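Local coordinates for protein probable transcriptional regulator (Pseudomonas aeruginosa, PDB 2ESN) that probably regulates transcription as a LysR-type factor, binding DNA through a helix-turn-helix domain and probably sensing a small-molecule effector through a periplasmic-binding-protein-like domain, at residues Ile216-Leu220 with Phe273-Pro277; Val236-Leu240 with Ala252-Ala257; Val179-Arg184 with Gly265-Ala271. Numbering follows the deposited sequence.

In the fold
All three contacts belong to the LysR substrate-binding domain and lie on the same side of the chain's centre. Contact 2 is the core example: every residue that touches is buried, and helix 236-244 meets the junction of strand 249-253 with helix 254-264 through apolar side chains, with valine and leucines set against small alanines. Contact 3, its centre about 10 Å from that of contact 2, belongs to the same sheet but joins strands by backbone hydrogen bonds. The two touch directly, Ala252 N lying 2.9 Å from Val179 O. Contact 1, about 16 Å from both centres, is, like contact 3, only partly buried: one side of a helix packs apolar groups against the loop that follows the edge strand.

Contact 1 of 3, residues Ile216-Leu220 with Phe273-Pro277; sequences IDRLL and FDIPP
Where a helix packs on an extended loop, apolar side chains can make most of the joint, as here in the LysR substrate-binding domain, a periplasmic-binding-protein-like fold. Residues 216-220 are helical, with Leu220 N donating a hydrogen bond to Ile216 O (2.7 Å); residues 273-277 run extended without regular structure between strands 266-269 and 278-285. The nearest CA pairs are Leu219-Ile275 (7.6 Å) and Leu220-Phe273 (8.4 Å). Phe273, with chi1 in p and chi2 at 97°, directs its ring at the helix, and Leu220, in the mt rotamer, lays CD2 over one ring face as a CH-pi contact, 3.7 Å from the centroid and 7° off the normal. Ile216 CG2 reaches Phe273 CZ at 3.8 Å. Leu219, the helix residue most buried by the loop, points toward it in the tt rotamer: CD1 meets Ile275 CG2 at 3.5 Å and Asp274 O at 3.6 Å, and CD2 meets Phe273 CD1 at 4.0 Å. Tyr198 of helix 195-199 adds an edge-to-face partner for Phe273, so that the loop and two helices share one apolar cluster. Ile216, chi1 and chi2 both m, brings CD1 to 4.1 Å from Ile275 CG2.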
loop_
_atom_site.group_PDB
_atom_site.type_symbol
_atom_site.label_atom_id
_atom_site.label_comp_id
_atom_site.label_asym_id
_atom_site.label_seq_id
_atom_site.Cartn_x
_atom_site.Cartn_y
_atom_site.Cartn_z
ATOM N N ILE C 216 10.786 -4.730 -29.292
ATOM C CA ILE C 216 11.076 -4.472 -30.711
ATOM C C ILE C 216 10.756 -3.035 -31.148
ATOM O O ILE C 216 11.373 -2.512 -32.068
ATOM C CB ILE C 216 10.347 -5.515 -31.596
ATOM C CG1 ILE C 216 10.654 -6.923 -31.085
ATOM C CG2 ILE C 216 10.683 -5.315 -33.100
ATOM C CD1 ILE C 216 12.135 -7.371 -31.245
ATOM N N ASP C 217 9.747 -2.417 -30.532
ATOM C CA ASP C 217 9.347 -1.055 -30.902
ATOM C C ASP C 217 10.433 -0.081 -30.504
ATOM O O ASP C 217 10.796 0.797 -31.273
ATOM C CB ASP C 217 8.039 -0.651 -30.220
ATOM C CG ASP C 217 6.859 -1.416 -30.737
ATOM O OD1 ASP C 217 6.165 -2.041 -29.904
ATOM O OD2 ASP C 217 6.641 -1.447 -31.981
ATOM N N ARG C 218 10.885 -0.224 -29.266
ATOM C CA ARG C 218 12.079 0.448 -28.749
ATOM C C ARG C 218 13.218 0.290 -29.766
ATOM O O ARG C 218 13.672 1.291 -30.328
ATOM C CB ARG C 218 12.442 -0.144 -27.377
ATOM C CG ARG C 218 12.076 0.743 -26.139
ATOM C CD ARG C 218 11.974 -0.068 -24.797
ATOM N NE ARG C 218 10.573 -0.397 -24.613
ATOM C CZ ARG C 218 10.030 -1.595 -24.352
ATOM N NH1 ARG C 218 10.763 -2.685 -24.102
ATOM N NH2 ARG C 218 8.704 -1.654 -24.270
ATOM N N LEU C 219 13.640 -0.956 -30.028
ATOM C CA LEU C 219 14.642 -1.259 -31.063
ATOM C C LEU C 219 14.420 -0.620 -32.445
ATOM O O LEU C 219 15.380 -0.132 -33.061
ATOM C CB LEU C 219 14.837 -2.794 -31.216
ATOM C CG LEU C 219 15.825 -3.463 -32.205
ATOM C CD1 LEU C 219 15.656 -4.947 -32.233
ATOM C CD2 LEU C 219 15.577 -3.051 -33.604
ATOM N N LEU C 220 13.183 -0.668 -32.972
ATOM C CA LEU C 220 12.906 -0.231 -34.353
ATOM C C LEU C 220 12.970 1.285 -34.434
ATOM O O LEU C 220 13.413 1.843 -35.435
ATOM C CB LEU C 220 11.513 -0.671 -34.822
ATOM C CG LEU C 220 11.311 -2.103 -35.358
ATOM C CD1 LEU C 220 9.830 -2.351 -35.603
ATOM C CD2 LEU C 220 12.109 -2.256 -36.646
ATOM N N PHE C 273 15.671 -7.058 -39.982
ATOM C CA PHE C 273 16.473 -6.001 -39.366
ATOM C C PHE C 273 17.263 -6.674 -38.248
ATOM O O PHE C 273 17.027 -7.856 -37.919
ATOM C CB PHE C 273 15.586 -4.851 -38.833
ATOM C CG PHE C 273 14.408 -5.303 -38.038
ATOM C CD1 PHE C 273 14.454 -5.339 -36.641
ATOM C CD2 PHE C 273 13.221 -5.662 -38.662
ATOM C CE1 PHE C 273 13.346 -5.771 -35.886
ATOM C CE2 PHE C 273 12.092 -6.097 -37.903
ATOM C CZ PHE C 273 12.163 -6.169 -36.529
ATOM N N ASP C 274 18.206 -5.944 -37.667
ATOM C CA ASP C 274 19.125 -6.529 -36.686
ATOM C C ASP C 274 18.449 -6.522 -35.333
ATOM O O ASP C 274 18.000 -5.470 -34.895
ATOM C CB ASP C 274 20.447 -5.705 -36.577
ATOM C CG ASP C 274 21.238 -5.657 -37.895
ATOM O OD1 ASP C 274 21.151 -6.636 -38.691
ATOM O OD2 ASP C 274 21.955 -4.626 -38.122
ATOM N N ILE C 275 18.421 -7.674 -34.663
ATOM C CA ILE C 275 17.986 -7.741 -33.254
ATOM C C ILE C 275 19.043 -8.469 -32.475
ATOM O O ILE C 275 19.398 -9.570 -32.838
ATOM C CB ILE C 275 16.645 -8.539 -33.085
ATOM C CG1 ILE C 275 15.574 -8.064 -34.086
ATOM C CG2 ILE C 275 16.124 -8.385 -31.658
ATOM C CD1 ILE C 275 14.341 -9.112 -34.296
ATOM N N PRO C 276 19.609 -7.849 -31.415
ATOM C CA PRO C 276 20.483 -8.653 -30.527
ATOM C C PRO C 276 19.835 -9.951 -29.987
ATOM O O PRO C 276 18.634 -9.957 -29.694
ATOM C CB PRO C 276 20.790 -7.712 -29.349
ATOM C CG PRO C 276 20.212 -6.332 -29.687
ATOM C CD PRO C 276 19.565 -6.409 -31.051
ATOM N N PRO C 277 20.642 -11.023 -29.842
ATOM C CA PRO C 277 20.260 -12.239 -29.181
ATOM C C PRO C 277 19.865 -11.776 -27.816
ATOM O O PRO C 277 20.321 -10.722 -27.370
ATOM C CB PRO C 277 21.574 -13.044 -29.089
ATOM C CG PRO C 277 22.389 -12.541 -30.299
ATOM C CD PRO C 277 22.053 -11.055 -30.296
#

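Contact 2 of 3, residues Val236-Leu240 with Ala252-Ala257; sequences VLAAL and APRHAA
A helix laid against a strand-to-helix junction is a recurrent way of filling the interior of an alpha/beta domain, and this LysR substrate-binding domain offers a compact case. Residues 236-240 form the first turn of helix 236-244, closed by Leu240 N to Val236 O at 2.9 Å. Opposite them, Ala252, extended and next to last in strand 249-253, has its CB toward the helix, 4.3 Å from Val236 CG1 (CA-CA 7.1 Å). Pro253 is the N-cap of helix 254-264; its CD lies 4.1 Å from Val236 CG1, and its O accepts Ala257 N at 3.1 Å. The chain then turns helical, and Ala256 points toward the facing helix: its CB is 4.2 Å from Val236 CG1 and 4.0 Å from both Leu237 CD2 and Leu240 CD1. Val236 is t at chi1, and both leucines are mt. Ala257 completes the set, with CB 3.8 Å from Leu240 CD2 and the closest CA-CA pairing of the register, 6.7 Å to Leu240. Small alanines thus let the larger side chains fit closely. Asp109 accepts the backbone N of Val236 and Leu237, Leu237 meets Leu237 of the second subunit, and the joint lies between helix 109-126 and strands 168-183 and 266-269.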
loop_
_atom_site.group_PDB
_atom_site.type_symbol
_atom_site.label_atom_id
_atom_site.label_comp_id
_atom_site.label_asym_id
_atom_site.label_seq_id
_atom_site.Cartn_x
_atom_site.Cartn_y
_atom_site.Cartn_z
ATOM N N VAL C 236 3.226 -14.339 -24.655
ATOM C CA VAL C 236 3.815 -14.862 -25.897
ATOM C C VAL C 236 3.051 -16.074 -26.435
ATOM O O VAL C 236 2.779 -16.173 -27.643
ATOM C CB VAL C 236 5.293 -15.265 -25.698
ATOM C CG1 VAL C 236 5.996 -15.520 -27.052
ATOM C CG2 VAL C 236 5.995 -14.173 -25.112
ATOM N N LEU C 237 2.640 -16.988 -25.539
ATOM C CA LEU C 237 2.096 -18.218 -26.026
ATOM C C LEU C 237 0.703 -18.002 -26.598
ATOM O O LEU C 237 0.413 -18.531 -27.659
ATOM C CB LEU C 237 2.166 -19.356 -24.976
ATOM C CG LEU C 237 3.529 -19.833 -24.464
ATOM C CD1 LEU C 237 3.303 -21.016 -23.431
ATOM C CD2 LEU C 237 4.514 -20.214 -25.583
ATOM N N ALA C 238 -0.141 -17.216 -25.942
ATOM C CA ALA C 238 -1.404 -16.858 -26.573
ATOM C C ALA C 238 -1.152 -16.055 -27.870
ATOM O O ALA C 238 -1.928 -16.172 -28.803
ATOM C CB ALA C 238 -2.307 -16.096 -25.624
ATOM N N ALA C 239 -0.106 -15.229 -27.879
ATOM C CA ALA C 239 0.186 -14.355 -29.041
ATOM C C ALA C 239 0.509 -15.182 -30.280
ATOM O O ALA C 239 0.139 -14.820 -31.395
ATOM C CB ALA C 239 1.380 -13.449 -28.730
ATOM N N LEU C 240 1.212 -16.276 -30.075
ATOM C CA LEU C 240 1.600 -17.206 -31.137
ATOM C C LEU C 240 0.330 -17.788 -31.744
ATOM O O LEU C 240 0.196 -17.821 -32.970
ATOM C CB LEU C 240 2.547 -18.296 -30.564
ATOM C CG LEU C 240 3.965 -17.784 -30.355
ATOM C CD1 LEU C 240 4.733 -18.622 -29.348
ATOM C CD2 LEU C 240 4.721 -17.792 -31.679
ATOM N N ALA C 252 9.028 -12.697 -31.914
ATOM C CA ALA C 252 8.899 -13.497 -30.689
ATOM C C ALA C 252 10.167 -14.302 -30.496
ATOM O O ALA C 252 10.827 -14.628 -31.464
ATOM C CB ALA C 252 7.760 -14.542 -30.835
ATOM N N PRO C 253 10.440 -14.702 -29.251
ATOM C CA PRO C 253 11.458 -15.673 -29.008
ATOM C C PRO C 253 11.282 -16.937 -29.829
ATOM O O PRO C 253 10.186 -17.564 -29.831
ATOM C CB PRO C 253 11.324 -15.979 -27.505
ATOM C CG PRO C 253 10.613 -14.705 -26.914
ATOM C CD PRO C 253 9.741 -14.237 -28.026
ATOM N N ARG C 254 12.382 -17.330 -30.471
ATOM C CA ARG C 254 12.445 -18.544 -31.290
ATOM C C ARG C 254 12.133 -19.856 -30.529
ATOM O O ARG C 254 11.381 -20.733 -30.999
ATOM C CB ARG C 254 13.767 -18.601 -32.061
ATOM C CG ARG C 254 13.823 -19.767 -33.101
ATOM C CD ARG C 254 15.245 -19.882 -33.665
ATOM N NE ARG C 254 15.396 -20.946 -34.688
ATOM C CZ ARG C 254 15.811 -22.226 -34.483
ATOM N NH1 ARG C 254 15.910 -23.068 -35.502
ATOM N NH2 ARG C 254 16.097 -22.714 -33.275
ATOM N N HIS C 255 12.632 -19.970 -29.308
ATOM C CA HIS C 255 12.363 -21.149 -28.525
ATOM C C HIS C 255 10.868 -21.341 -28.395
ATOM O O HIS C 255 10.410 -22.453 -28.496
ATOM C CB HIS C 255 12.970 -20.969 -27.110
ATOM C CG HIS C 255 12.930 -22.217 -26.254
ATOM N ND1 HIS C 255 13.545 -23.402 -26.621
ATOM C CD2 HIS C 255 12.400 -22.435 -25.026
ATOM C CE1 HIS C 255 13.378 -24.293 -25.662
ATOM N NE2 HIS C 255 12.671 -23.735 -24.691
ATOM N N ALA C 256 10.094 -20.262 -28.153
ATOM C CA ALA C 256 8.625 -20.403 -28.020
ATOM C C ALA C 256 7.883 -20.637 -29.372
ATOM O O ALA C 256 6.947 -21.475 -29.495
ATOM C CB ALA C 256 8.030 -19.202 -27.241
ATOM N N ALA C 257 8.281 -19.881 -30.384
ATOM C CA ALA C 257 7.656 -19.980 -31.675
ATOM C C ALA C 257 7.877 -21.394 -32.242
ATOM O O ALA C 257 6.942 -22.004 -32.806
ATOM C CB ALA C 257 8.261 -18.884 -32.646
#

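Contact 3 of 3, residues Val179-Arg184 with Gly265-Ala271; sequences VVVARR and GLALYPA
Four backbone hydrogen bonds define this antiparallel ladder, which joins strand 266-269 to the mixed sheet of the LysR substrate-binding domain, a periplasmic-binding-protein-like fold: Val180 N to Tyr269 O (3.0 Å), Tyr269 N to Val180 O (2.8 Å), Ala182 N to Ala267 O (3.1 Å) and Ala267 N to Ala182 O (2.9 Å). Val181-Leu268 (CA-CA 4.7 Å) and Arg183-Leu266 (4.6 Å) are non-hydrogen-bonded pairs. The strand axes approach to 4.6 Å at 153°. Beyond the ladder, Arg184 N donates to Gly265 O (2.9 Å), where Gly265, phi 70°, ends helix 254-264 in a Schellman motif. A water bridges Arg183 O (2.8 Å) and Tyr269 OH (2.7 Å), and Val181 CA lies 3.3 Å from Ala267 O in a CA-H...O contact. Val181, chi1 t, shares one face with Leu268, its CG2 4.4 Å from Leu268 CG; Leu266 CD1 neighbours Val181 CG1 (3.8 Å). On the other face Ala182 CB sits at the edge of the Tyr269 ring, 4.4 Å from CE2. Val180 CG2 neighbours Ala271 CB (4.1 Å). Residues 179-183, the end of strand 168-183, lie between strands 266-269 and 249-253, with helices 236-244 and 254-264 packed on the Val181 face.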
loop_
_atom_site.group_PDB
_atom_site.type_symbol
_atom_site.label_atom_id
_atom_site.label_comp_id
_atom_site.label_asym_id
_atom_site.label_seq_id
_atom_site.Cartn_x
_atom_site.Cartn_y
_atom_site.Cartn_z
ATOM N N VAL C 179 12.502 -14.181 -33.763
ATOM C CA VAL C 179 12.167 -14.419 -35.127
ATOM C C VAL C 179 10.797 -13.770 -35.378
ATOM O O VAL C 179 10.162 -13.370 -34.441
ATOM C CB VAL C 179 12.145 -15.937 -35.474
ATOM C CG1 VAL C 179 13.539 -16.532 -35.408
ATOM C CG2 VAL C 179 11.122 -16.746 -34.587
ATOM N N VAL C 180 10.420 -13.630 -36.652
ATOM C CA VAL C 180 9.151 -13.086 -37.135
ATOM C C VAL C 180 8.342 -14.326 -37.478
ATOM O O VAL C 180 8.825 -15.228 -38.170
ATOM C CB VAL C 180 9.337 -12.180 -38.380
ATOM C CG1 VAL C 180 7.973 -11.714 -38.944
ATOM C CG2 VAL C 180 10.155 -10.938 -37.975
ATOM N N VAL C 181 7.116 -14.332 -36.956
ATOM C CA VAL C 181 6.190 -15.391 -37.067
ATOM C C VAL C 181 4.985 -14.854 -37.817
ATOM O O VAL C 181 4.582 -13.727 -37.571
ATOM C CB VAL C 181 5.774 -15.775 -35.594
ATOM C CG1 VAL C 181 4.546 -16.582 -35.576
ATOM C CG2 VAL C 181 6.979 -16.438 -34.821
ATOM N N ALA C 182 4.449 -15.641 -38.767
ATOM C CA ALA C 182 3.170 -15.360 -39.445
ATOM C C ALA C 182 2.418 -16.645 -39.512
ATOM O O ALA C 182 3.025 -17.689 -39.375
ATOM C CB ALA C 182 3.411 -14.893 -40.847
ATOM N N ARG C 183 1.099 -16.576 -39.747
ATOM C CA ARG C 183 0.372 -17.779 -40.112
ATOM C C ARG C 183 1.119 -18.461 -41.280
ATOM O O ARG C 183 1.804 -17.787 -42.118
ATOM C CB ARG C 183 -1.085 -17.482 -40.467
ATOM C CG ARG C 183 -1.325 -16.563 -41.703
ATOM C CD ARG C 183 -2.562 -17.074 -42.398
ATOM N NE ARG C 183 -3.733 -16.900 -41.588
ATOM C CZ ARG C 183 -4.637 -17.799 -41.216
ATOM N NH1 ARG C 183 -5.636 -17.342 -40.484
ATOM N NH2 ARG C 183 -4.571 -19.084 -41.527
ATOM N N ARG C 184 1.049 -19.786 -41.319
ATOM C CA ARG C 184 1.782 -20.561 -42.291
ATOM C C ARG C 184 1.457 -20.140 -43.734
ATOM O O ARG C 184 2.349 -20.016 -44.572
ATOM C CB ARG C 184 1.436 -22.050 -42.150
ATOM C CG ARG C 184 2.420 -22.896 -43.034
ATOM C CD ARG C 184 2.366 -24.381 -42.705
ATOM N NE ARG C 184 3.135 -24.588 -41.477
ATOM C CZ ARG C 184 2.684 -25.087 -40.326
ATOM N NH1 ARG C 184 1.415 -25.534 -40.204
ATOM N NH2 ARG C 184 3.549 -25.140 -39.307
ATOM N N GLY C 265 -0.138 -23.397 -36.329
ATOM C CA GLY C 265 -0.050 -23.244 -37.823
ATOM C C GLY C 265 0.854 -22.061 -38.220
ATOM O O GLY C 265 0.375 -21.092 -38.849
ATOM N N LEU C 266 2.150 -22.110 -37.886
ATOM C CA LEU C 266 3.019 -20.919 -38.141
ATOM C C LEU C 266 4.123 -21.183 -39.075
ATOM O O LEU C 266 4.578 -22.308 -39.101
ATOM C CB LEU C 266 3.706 -20.454 -36.825
ATOM C CG LEU C 266 2.744 -20.287 -35.645
ATOM C CD1 LEU C 266 3.543 -19.978 -34.280
ATOM C CD2 LEU C 266 1.669 -19.236 -35.958
ATOM N N ALA C 267 4.593 -20.119 -39.746
ATOM C CA ALA C 267 5.907 -20.015 -40.365
ATOM C C ALA C 267 6.856 -19.090 -39.543
ATOM O O ALA C 267 6.436 -18.069 -38.969
ATOM C CB ALA C 267 5.741 -19.463 -41.750
ATOM N N LEU C 268 8.115 -19.449 -39.468
ATOM C CA LEU C 268 9.092 -18.691 -38.719
ATOM C C LEU C 268 10.093 -18.212 -39.738
ATOM O O LEU C 268 10.531 -19.016 -40.569
ATOM C CB LEU C 268 9.834 -19.605 -37.738
ATOM C CG LEU C 268 9.183 -19.909 -36.370
ATOM C CD1 LEU C 268 7.797 -20.492 -36.513
ATOM C CD2 LEU C 268 10.092 -20.883 -35.519
ATOM N N TYR C 269 10.451 -16.926 -39.651
ATOM C CA TYR C 269 11.368 -16.265 -40.590
ATOM C C TYR C 269 12.393 -15.441 -39.836
ATOM O O TYR C 269 12.120 -14.937 -38.749
ATOM C CB TYR C 269 10.618 -15.246 -41.416
ATOM C CG TYR C 269 9.523 -15.839 -42.252
ATOM C CD1 TYR C 269 9.825 -16.704 -43.318
ATOM C CD2 TYR C 269 8.199 -15.587 -41.945
ATOM C CE1 TYR C 269 8.795 -17.245 -44.088
ATOM C CE2 TYR C 269 7.189 -16.123 -42.670
ATOM C CZ TYR C 269 7.470 -16.941 -43.749
ATOM O OH TYR C 269 6.423 -17.461 -44.524
ATOM N N PRO C 270 13.574 -15.282 -40.432
ATOM C CA PRO C 270 14.528 -14.319 -39.857
ATOM C C PRO C 270 13.939 -12.915 -39.913
ATOM O O PRO C 270 13.163 -12.612 -40.806
ATOM C CB PRO C 270 15.767 -14.476 -40.729
ATOM C CG PRO C 270 15.212 -15.163 -42.043
ATOM C CD PRO C 270 14.074 -15.986 -41.643
ATOM N N ALA C 271 14.252 -12.088 -38.923
ATOM C CA ALA C 271 13.824 -10.718 -38.967
ATOM C C ALA C 271 14.559 -9.995 -40.096
ATOM O O ALA C 271 15.764 -10.194 -40.250
ATOM C CB ALA C 271 14.110 -10.031 -37.640
HETATM O O HOH W 1 3.801 -17.156 -44.046
#